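Long-range contact in putative uncharacterized protein lp_3323 (Lactobacillus plantarum, PDB 3DC7), which is of unknown function but belongs to the GDSL-like lipase/acylhydrolase family and is probably a hydrolase that cleaves ester bonds: residues Ile65-Tyr76 with Met109-Leu119. Sequence-based numbering, arbitrary orientation.
Sequences IGSRYDAMAVRY and MTTFYGALMML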
# COMPACT_ATOMS: atom_id res chain seq x y z
N ILE A 65 -9.16 -19.51 -10.12
CA ILE A 65 -8.70 -18.66 -11.23
C ILE A 65 -8.08 -19.56 -12.31
O ILE A 65 -8.32 -19.38 -13.50
CB ILE A 65 -7.70 -17.59 -10.76
CG1 ILE A 65 -8.43 -16.53 -9.92
CG2 ILE A 65 -7.01 -16.95 -11.95
CD1 ILE A 65 -7.52 -15.54 -9.25
N GLY A 66 -7.31 -20.55 -11.86
CA GLY A 66 -6.68 -21.51 -12.76
C GLY A 66 -7.59 -22.64 -13.23
O GLY A 66 -8.81 -22.66 -12.93
N SER A 67 -6.98 -23.59 -13.93
CA SER A 67 -7.70 -24.66 -14.63
C SER A 67 -8.53 -25.67 -13.83
O SER A 67 -9.34 -26.38 -14.42
CB SER A 67 -6.70 -25.44 -15.48
OG SER A 67 -5.81 -26.16 -14.65
N ARG A 68 -8.36 -25.72 -12.51
CA ARG A 68 -8.86 -26.84 -11.70
C ARG A 68 -10.38 -26.94 -11.65
O ARG A 68 -10.93 -28.03 -11.78
CB ARG A 68 -8.31 -26.79 -10.27
CG ARG A 68 -6.81 -27.09 -10.13
CD ARG A 68 -6.46 -28.58 -10.07
NE ARG A 68 -7.49 -29.39 -9.41
CZ ARG A 68 -7.31 -30.12 -8.32
NH1 ARG A 68 -6.13 -30.18 -7.72
NH2 ARG A 68 -8.33 -30.80 -7.83
N TYR A 69 -11.05 -25.79 -11.47
CA TYR A 69 -12.51 -25.72 -11.31
C TYR A 69 -13.10 -24.44 -11.94
O TYR A 69 -12.89 -23.36 -11.41
CB TYR A 69 -12.87 -25.74 -9.82
CG TYR A 69 -12.53 -27.02 -9.11
CD1 TYR A 69 -11.36 -27.13 -8.36
CD2 TYR A 69 -13.37 -28.12 -9.19
CE1 TYR A 69 -11.04 -28.32 -7.69
CE2 TYR A 69 -13.06 -29.31 -8.53
CZ TYR A 69 -11.91 -29.40 -7.79
OH TYR A 69 -11.64 -30.59 -7.15
N ASP A 70 -13.85 -24.58 -13.03
CA ASP A 70 -14.54 -23.44 -13.66
C ASP A 70 -13.66 -22.21 -13.79
O ASP A 70 -14.04 -21.13 -13.31
CB ASP A 70 -15.80 -23.07 -12.87
CG ASP A 70 -16.90 -24.10 -12.99
OD1 ASP A 70 -17.26 -24.73 -11.96
OD2 ASP A 70 -17.39 -24.28 -14.13
N ALA A 71 -12.50 -22.36 -14.43
CA ALA A 71 -11.47 -21.32 -14.51
C ALA A 71 -11.99 -19.91 -14.76
O ALA A 71 -12.52 -19.62 -15.82
CB ALA A 71 -10.45 -21.68 -15.58
N MSE A 72 -11.80 -19.02 -13.80
CA MSE A 72 -12.06 -17.59 -14.04
C MSE A 72 -11.23 -17.01 -15.19
O MSE A 72 -11.64 -16.03 -15.84
CB MSE A 72 -11.83 -16.77 -12.77
CG MSE A 72 -12.87 -16.99 -11.69
SE MSE A 72 -12.50 -15.88 -10.10
CE MSE A 72 -12.80 -17.26 -8.74
N ALA A 73 -10.09 -17.61 -15.45
CA ALA A 73 -9.23 -17.19 -16.56
C ALA A 73 -9.84 -17.49 -17.93
O ALA A 73 -9.33 -17.02 -18.95
CB ALA A 73 -7.84 -17.79 -16.43
N VAL A 74 -10.94 -18.24 -17.96
CA VAL A 74 -11.77 -18.36 -19.16
C VAL A 74 -13.15 -17.72 -18.97
O VAL A 74 -13.66 -17.06 -19.87
CB VAL A 74 -11.87 -19.82 -19.72
CG1 VAL A 74 -12.30 -20.80 -18.68
CG2 VAL A 74 -12.84 -19.88 -20.91
N ARG A 75 -13.74 -17.88 -17.79
CA ARG A 75 -15.10 -17.39 -17.55
C ARG A 75 -15.26 -15.87 -17.67
O ARG A 75 -16.38 -15.38 -17.86
CB ARG A 75 -15.61 -17.86 -16.19
CG ARG A 75 -15.90 -19.33 -16.13
CD ARG A 75 -16.78 -19.66 -14.93
NE ARG A 75 -16.21 -19.27 -13.64
CZ ARG A 75 -16.62 -18.23 -12.93
NH1 ARG A 75 -17.60 -17.46 -13.38
NH2 ARG A 75 -16.06 -17.96 -11.76
N TYR A 76 -14.16 -15.14 -17.55
CA TYR A 76 -14.18 -13.68 -17.68
C TYR A 76 -14.78 -13.22 -19.01
O TYR A 76 -15.24 -12.07 -19.12
CB TYR A 76 -12.76 -13.11 -17.55
CG TYR A 76 -11.94 -13.16 -18.83
CD1 TYR A 76 -11.09 -14.24 -19.09
CD2 TYR A 76 -12.02 -12.15 -19.78
CE1 TYR A 76 -10.33 -14.29 -20.26
CE2 TYR A 76 -11.28 -12.20 -20.96
CZ TYR A 76 -10.43 -13.27 -21.19
OH TYR A 76 -9.70 -13.33 -22.36
N MSE A 109 -2.77 -21.48 -18.00
CA MSE A 109 -3.76 -21.65 -16.96
C MSE A 109 -3.54 -22.84 -16.05
O MSE A 109 -4.28 -23.04 -15.09
CB MSE A 109 -5.09 -21.83 -17.65
CG MSE A 109 -6.23 -21.20 -16.95
SE MSE A 109 -7.69 -21.25 -18.20
CE MSE A 109 -6.97 -20.11 -19.61
N THR A 110 -2.54 -23.65 -16.38
CA THR A 110 -2.12 -24.79 -15.59
C THR A 110 -1.66 -24.38 -14.18
O THR A 110 -1.79 -25.15 -13.23
CB THR A 110 -1.05 -25.61 -16.38
OG1 THR A 110 -1.61 -26.87 -16.76
CG2 THR A 110 0.24 -25.84 -15.61
N THR A 111 -1.13 -23.16 -14.06
CA THR A 111 -0.65 -22.67 -12.78
C THR A 111 -1.37 -21.39 -12.40
O THR A 111 -1.98 -20.73 -13.25
CB THR A 111 0.89 -22.43 -12.77
OG1 THR A 111 1.24 -21.43 -13.74
CG2 THR A 111 1.66 -23.72 -13.05
N PHE A 112 -1.32 -21.05 -11.12
CA PHE A 112 -1.98 -19.84 -10.62
C PHE A 112 -1.41 -18.58 -11.27
O PHE A 112 -2.16 -17.69 -11.65
CB PHE A 112 -1.83 -19.76 -9.10
CG PHE A 112 -2.67 -18.69 -8.46
CD1 PHE A 112 -4.06 -18.70 -8.60
CD2 PHE A 112 -2.08 -17.68 -7.71
CE1 PHE A 112 -4.84 -17.72 -7.99
CE2 PHE A 112 -2.86 -16.70 -7.10
CZ PHE A 112 -4.24 -16.72 -7.25
N TYR A 113 -0.09 -18.52 -11.40
CA TYR A 113 0.59 -17.39 -12.03
C TYR A 113 0.24 -17.24 -13.50
O TYR A 113 -0.04 -16.13 -13.98
CB TYR A 113 2.10 -17.53 -11.90
CG TYR A 113 2.70 -16.95 -10.65
CD1 TYR A 113 2.91 -15.56 -10.53
CD2 TYR A 113 3.12 -17.78 -9.61
CE1 TYR A 113 3.51 -15.02 -9.38
CE2 TYR A 113 3.71 -17.25 -8.46
CZ TYR A 113 3.90 -15.88 -8.35
OH TYR A 113 4.49 -15.38 -7.22
N GLY A 114 0.25 -18.36 -14.22
CA GLY A 114 -0.14 -18.39 -15.62
C GLY A 114 -1.58 -17.99 -15.82
O GLY A 114 -1.90 -17.26 -16.76
N ALA A 115 -2.46 -18.43 -14.93
CA ALA A 115 -3.88 -18.12 -15.07
C ALA A 115 -4.20 -16.64 -14.79
O ALA A 115 -5.01 -16.05 -15.51
CB ALA A 115 -4.72 -19.04 -14.24
N LEU A 116 -3.57 -16.05 -13.77
CA LEU A 116 -3.61 -14.59 -13.57
C LEU A 116 -3.18 -13.80 -14.82
O LEU A 116 -3.86 -12.85 -15.21
CB LEU A 116 -2.75 -14.16 -12.37
CG LEU A 116 -3.30 -14.54 -10.99
CD1 LEU A 116 -2.21 -14.41 -9.92
CD2 LEU A 116 -4.52 -13.69 -10.64
N MSE A 117 -2.07 -14.20 -15.45
CA MSE A 117 -1.59 -13.50 -16.65
C MSE A 117 -2.63 -13.46 -17.78
O MSE A 117 -2.87 -12.42 -18.39
CB MSE A 117 -0.30 -14.12 -17.17
CG MSE A 117 0.16 -13.48 -18.47
SE MSE A 117 1.86 -14.16 -19.12
CE MSE A 117 3.07 -13.49 -17.70
N MSE A 118 -3.25 -14.60 -18.05
CA MSE A 118 -4.25 -14.65 -19.08
C MSE A 118 -5.52 -13.90 -18.69
O MSE A 118 -6.09 -13.21 -19.53
CB MSE A 118 -4.55 -16.08 -19.47
CG MSE A 118 -3.44 -16.66 -20.32
SE MSE A 118 -3.67 -18.56 -20.36
CE MSE A 118 -4.91 -18.61 -21.89
N LEU A 119 -5.93 -14.03 -17.43
CA LEU A 119 -7.08 -13.27 -16.94
C LEU A 119 -6.84 -11.77 -17.12
O LEU A 119 -7.62 -11.09 -17.77
CB LEU A 119 -7.35 -13.57 -15.47
CG LEU A 119 -8.78 -13.50 -14.87
CD1 LEU A 119 -8.70 -13.14 -13.39
CD2 LEU A 119 -9.72 -12.56 -15.56
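Ile65 lays its side chain chiefly against Phe112, Ala115 and Leu116 of the helix that begins at Phe112. Its CD1 reaches 3.7 Å from Phe112 CE1 and 3.8 Å from Leu116 CD2, while the other branch, CG2, set anti to the backbone N (with CG1 at chi1 -71°), turns to Ala115 CB. With an alanine here, the loss of CD1 and CG2 is likely to strip Leu116 CD2 of its mate, leave Phe112 CE1 only the more distant CB, and thin the packing on Ala115. Ala115 is small enough for the backbone to come close, its CB lying 3.5 Å from Gly66 CA, and a CB on Gly66 would come 3.4 Å from Met109 O. That carbonyl takes the one hydrogen bond across the contact, from Ser67 N (3.0 Å, 147° at the hydrogen), with the donor tilted from the carbonyl plane. In the three-layer alpha/beta fold of SGNH hydrolases, the contact joins the loop and short helix following strand 56-59 to helix 112-126, whose Leu116 and Leu119 also touch sheet strand 132-136. Selenomethionine Met109, bent at chi3 (-63°), curls round the methyl of Ala73: its CG and SE pack against that CB, and SE also meets Ala71 CB. The same Ala73 CB sits 3.4 Å from Ala115 O, a fit that suits a small residue. Further along, branched Leu119 covers Tyr76 CB with CD2 (3.7 Å) and Ala73 CA with CG (4.1 Å), lying alongside Tyr76 but pointing the opposite way.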